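Local structure of dihydrodipicolinate synthase (Bacteroides thetaiotaomicron, 4XKY) at residues Ile9-Thr14 with Gly46-Ser51; Pro75-Ile80 with Ala102-Pro107. The protein is a tetrameric lyase of the DapA family, named as a dihydrodipicolinate synthase of the lysine pathway, that probably works through a Schiff base with pyruvate. All coordinates share one frame; numbering follows the deposited sequence.

Both contacts lie in the buried interior of one TIM barrel, their centres 11 Å apart, and strand 42-44 is common to both neighbourhoods. Strand 76-79 of contact 2 bonds to one edge of it, residues 9-14 of contact 1 bond to it through Phe-43, and residues 46-51 continue beyond its end. The chemistry changes with position. Contact 2 belongs to the regular wall of the barrel, with direct backbone bonds between parallel strands and aliphatic packing on both faces. Contact 1 joins loops that follow two strands, where one hydroxyl and two waters do the bonding beside the predicted pyruvate site. The two meet by packing of Gly-46 on Cys-79.

Contact 1: residues Ile9-Thr14 with Gly46-Ser51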
# COMPACT_ATOMS: atom_id res chain seq x y z
N ILE A 9 8.13 -26.95 13.32
CA ILE A 9 8.86 -26.09 14.24
C ILE A 9 7.89 -25.01 14.72
O ILE A 9 7.82 -23.96 14.14
CB ILE A 9 10.06 -25.42 13.54
CG1 ILE A 9 11.05 -26.48 13.05
CG2 ILE A 9 10.77 -24.42 14.44
CD1 ILE A 9 11.06 -26.59 11.55
N PRO A 10 7.15 -25.28 15.80
CA PRO A 10 6.16 -24.34 16.28
C PRO A 10 6.78 -23.05 16.74
O PRO A 10 7.78 -23.07 17.47
CB PRO A 10 5.52 -25.04 17.48
CG PRO A 10 6.43 -26.16 17.82
CD PRO A 10 7.19 -26.52 16.60
N PRO A 11 6.19 -21.93 16.30
CA PRO A 11 6.45 -20.63 16.87
C PRO A 11 5.68 -20.54 18.18
O PRO A 11 4.45 -20.34 18.19
CB PRO A 11 5.90 -19.66 15.81
CG PRO A 11 4.76 -20.41 15.19
CD PRO A 11 5.05 -21.90 15.38
N LEU A 12 6.39 -20.74 19.28
CA LEU A 12 5.75 -20.73 20.59
C LEU A 12 5.07 -19.40 20.89
O LEU A 12 5.59 -18.35 20.58
CB LEU A 12 6.75 -21.03 21.70
CG LEU A 12 7.06 -22.49 22.01
CD1 LEU A 12 7.70 -23.12 20.79
CD2 LEU A 12 8.04 -22.59 23.16
N VAL A 13 3.90 -19.47 21.52
CA VAL A 13 3.34 -18.32 22.19
C VAL A 13 4.26 -18.01 23.37
O VAL A 13 5.01 -18.89 23.84
CB VAL A 13 1.87 -18.53 22.65
CG1 VAL A 13 0.96 -18.81 21.47
CG2 VAL A 13 1.74 -19.66 23.63
N THR A 14 4.25 -16.75 23.80
CA THR A 14 4.95 -16.32 24.99
C THR A 14 3.83 -16.27 26.03
O THR A 14 3.04 -15.35 26.04
CB THR A 14 5.64 -14.94 24.81
OG1 THR A 14 6.60 -15.01 23.72
CG2 THR A 14 6.36 -14.53 26.09
N GLY A 46 8.79 -15.30 17.76
CA GLY A 46 8.21 -14.96 16.46
C GLY A 46 7.00 -14.04 16.71
O GLY A 46 6.75 -13.62 17.86
N THR A 47 6.29 -13.72 15.63
CA THR A 47 5.01 -12.97 15.64
C THR A 47 3.97 -13.60 16.58
O THR A 47 3.36 -12.91 17.38
CB THR A 47 4.38 -12.92 14.22
OG1 THR A 47 5.36 -12.44 13.29
CG2 THR A 47 3.18 -11.94 14.18
N THR A 48 3.82 -14.91 16.49
CA THR A 48 3.00 -15.69 17.41
C THR A 48 3.38 -15.53 18.91
O THR A 48 2.50 -15.62 19.79
CB THR A 48 3.04 -17.17 17.00
OG1 THR A 48 2.49 -17.28 15.68
CG2 THR A 48 2.23 -17.99 17.91
N GLY A 49 4.67 -15.28 19.15
CA GLY A 49 5.24 -15.01 20.49
C GLY A 49 5.15 -13.56 20.93
O GLY A 49 5.71 -13.20 21.97
N GLU A 50 4.48 -12.72 20.13
CA GLU A 50 4.25 -11.29 20.48
C GLU A 50 5.57 -10.50 20.72
O GLU A 50 5.61 -9.60 21.56
CB GLU A 50 3.37 -11.19 21.77
CG GLU A 50 1.90 -11.54 21.60
CD GLU A 50 1.18 -11.74 22.94
OE1 GLU A 50 0.59 -10.78 23.50
OE2 GLU A 50 1.20 -12.89 23.42
N SER A 51 6.66 -10.81 20.02
CA SER A 51 7.96 -10.26 20.48
C SER A 51 8.01 -8.72 20.51
O SER A 51 8.45 -8.09 21.48
CB SER A 51 9.13 -10.75 19.63
OG SER A 51 10.36 -10.29 20.21
O HOH W 1 7.36 -17.79 18.46
O HOH W 2 2.38 -14.94 22.40
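Thr-48 meets the ring of Pro-11 with CB and OG1, and its methyl turns to Pro-11 O and to Val-13. With OG1 beside the backbone N (chi1 -62°), CG2 stands anti to that N, which puts Thr-48 CG2 3.2 Å from Pro-11 O. Thr-48 CG2 also meets Val-13 CG1 at 3.9 Å, the two side chains crossing at a slant. Next along the chain, Gly-49 brings its CA to 4.2 Å from Val-13 CA. The direct polar link follows: Thr-14 OG1 donates to Gly-49 O at 2.7 Å, lying in the carbonyl plane on a lone pair, with a C=O...donor angle of 120°. An alanine in place of Thr-14 would probably leave Gly-49 O without this donor and the two loops without their one direct hydrogen bond.

Two waters complete the join. One donates to Leu-12 O and accepts from Gly-46 N. The other accepts from Thr-14 N and donates to Thr-48 O and, at 2.6 Å, to Glu-50 OE2, so that it ties a backbone N-H to two acceptors of the facing loop.

In the second shell Lys-263, from helix 257-268, forms a salt bridge with Glu-50 OE2 and also bonds to Thr-14 O, bracing both loops at once. Asn-213 ND2 bonds to Pro-11 O.

The loops follow strands 7-8 and 42-44 of a TIM barrel, and Thr-48 is predicted to bind pyruvate, with Pro-11 beside the predicted Schiff-base lysine, Lys-164. The chemistry is thus divided: the methyl of Thr-48 packs on the facing loop, while its hydroxyl, alongside the Pro-11 ring, is hydrogen-bonded to Tyr-258 OH, and a buried carboxylate, probably stabilised by the lysine charge, helps fix the water between the loops.

Contact 2: residues Pro75-Ile80 with Ala102-Pro107; sequences PVLVCI and AVVSAP
Ile-80, just past the C-terminal end of strand 76-79, lies over Val-103 of strand 102-105; the two strands and helix 85-97 form a right-handed beta-alpha-beta crossover of the TIM barrel. The strands are parallel neighbours, their axes turned by 31°.

The side chain of Ile-80 forks at CB. The CG2 branch, anti to the carbonyl carbon, reaches the neighbouring strand, where Ile-80 CG2 touches Val-103 CG1 at 3.8 Å. The other branch starts between the backbone N and the carbonyl carbon (chi1 60°), and there Ile-80 CG1 lies 3.4 Å from Val-104 O and also meets the CB of Ser-105. From CG1 the chain runs on extended to the tip, where Ile-80 CD1 is 4.1 Å from Val-103 CG2, so both ends of the fork hold the valine. Leu-91 and Ala-92 of helix 85-97 pack on Ile-80, and Ala-92 also touches Val-103; with Ala-95 on Val-78, the helix lies over the face of both strands that carries Val-78 and Val-103.

The opposite face carries Leu-77, Cys-79, Ala-102 and Val-104. Leu-77 CG rests on the methyl of Ala-102, and Leu-77 CB is 4.0 Å from Val-104 CG2. Phe-43 and Tyr-136, the latter predicted to be the proton donor/acceptor, extend this face: Cys-79 and Val-104 touch both, beside the probable catalytic centre.

The backbones are joined by four bonds in the parallel pattern. Val-78 is gripped at both its polar atoms, its N donating to Ala-102 O at 3.0 Å and its O accepting from Val-104 N at 2.8 Å. Ala-102 N gives a longer bond to Val-76 O, 3.3 Å. The last bond is the straightest of the four: Ile-80 N to Val-104 O, 2.9 Å, with an N-H...O angle of 168°.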
# COMPACT_ATOMS: atom_id res chain seq x y z
N PRO A 75 16.43 -28.61 19.22
CA PRO A 75 16.98 -27.29 18.87
C PRO A 75 16.04 -26.12 19.24
O PRO A 75 14.82 -26.20 19.03
CB PRO A 75 17.15 -27.36 17.34
CG PRO A 75 17.08 -28.80 16.99
CD PRO A 75 16.30 -29.50 18.06
N VAL A 76 16.62 -25.09 19.82
CA VAL A 76 15.95 -23.83 20.05
C VAL A 76 16.42 -22.72 19.09
O VAL A 76 17.60 -22.39 19.01
CB VAL A 76 16.13 -23.39 21.50
CG1 VAL A 76 15.36 -22.11 21.75
CG2 VAL A 76 15.62 -24.49 22.44
N LEU A 77 15.46 -22.17 18.36
CA LEU A 77 15.66 -21.03 17.47
C LEU A 77 15.07 -19.79 18.10
O LEU A 77 13.95 -19.81 18.59
CB LEU A 77 14.94 -21.27 16.13
CG LEU A 77 15.65 -22.11 15.06
CD1 LEU A 77 15.99 -23.48 15.61
CD2 LEU A 77 14.81 -22.27 13.80
N VAL A 78 15.81 -18.68 18.04
CA VAL A 78 15.41 -17.46 18.70
C VAL A 78 15.30 -16.36 17.66
O VAL A 78 16.27 -16.05 16.96
CB VAL A 78 16.45 -17.03 19.76
CG1 VAL A 78 16.09 -15.68 20.37
CG2 VAL A 78 16.55 -18.08 20.87
N CYS A 79 14.14 -15.72 17.60
CA CYS A 79 13.97 -14.52 16.80
C CYS A 79 14.66 -13.36 17.49
O CYS A 79 14.34 -13.01 18.64
CB CYS A 79 12.50 -14.20 16.55
SG CYS A 79 12.23 -13.01 15.22
N ILE A 80 15.62 -12.77 16.78
CA ILE A 80 16.38 -11.63 17.29
C ILE A 80 16.06 -10.30 16.59
O ILE A 80 16.71 -9.30 16.87
CB ILE A 80 17.91 -11.87 17.18
CG1 ILE A 80 18.34 -12.09 15.73
CG2 ILE A 80 18.34 -13.05 18.04
CD1 ILE A 80 19.82 -11.89 15.50
N ALA A 102 20.19 -21.54 17.16
CA ALA A 102 20.19 -20.68 16.01
C ALA A 102 19.39 -19.44 16.30
O ALA A 102 18.59 -19.43 17.22
CB ALA A 102 19.64 -21.43 14.80
N VAL A 103 19.60 -18.42 15.47
CA VAL A 103 18.86 -17.19 15.55
C VAL A 103 18.14 -16.98 14.22
O VAL A 103 18.54 -17.52 13.18
CB VAL A 103 19.76 -16.01 15.93
CG1 VAL A 103 20.27 -16.20 17.36
CG2 VAL A 103 20.92 -15.82 14.95
N VAL A 104 17.07 -16.20 14.28
CA VAL A 104 16.19 -15.95 13.14
C VAL A 104 16.09 -14.43 13.03
O VAL A 104 15.85 -13.75 14.02
CB VAL A 104 14.80 -16.55 13.38
CG1 VAL A 104 13.91 -16.40 12.15
CG2 VAL A 104 14.94 -18.02 13.74
N SER A 105 16.28 -13.89 11.84
CA SER A 105 16.38 -12.45 11.70
C SER A 105 15.74 -11.91 10.44
O SER A 105 16.00 -12.41 9.34
CB SER A 105 17.86 -12.07 11.66
OG SER A 105 18.03 -10.81 11.05
N ALA A 106 14.94 -10.87 10.60
CA ALA A 106 14.44 -10.06 9.49
C ALA A 106 15.06 -8.68 9.61
O ALA A 106 15.25 -8.19 10.72
CB ALA A 106 12.93 -9.93 9.55
N PRO A 107 15.34 -8.04 8.49
CA PRO A 107 15.81 -6.66 8.61
C PRO A 107 14.67 -5.77 9.09
O PRO A 107 13.50 -6.07 8.85
CB PRO A 107 16.25 -6.31 7.19
CG PRO A 107 15.39 -7.17 6.31
CD PRO A 107 15.02 -8.40 7.10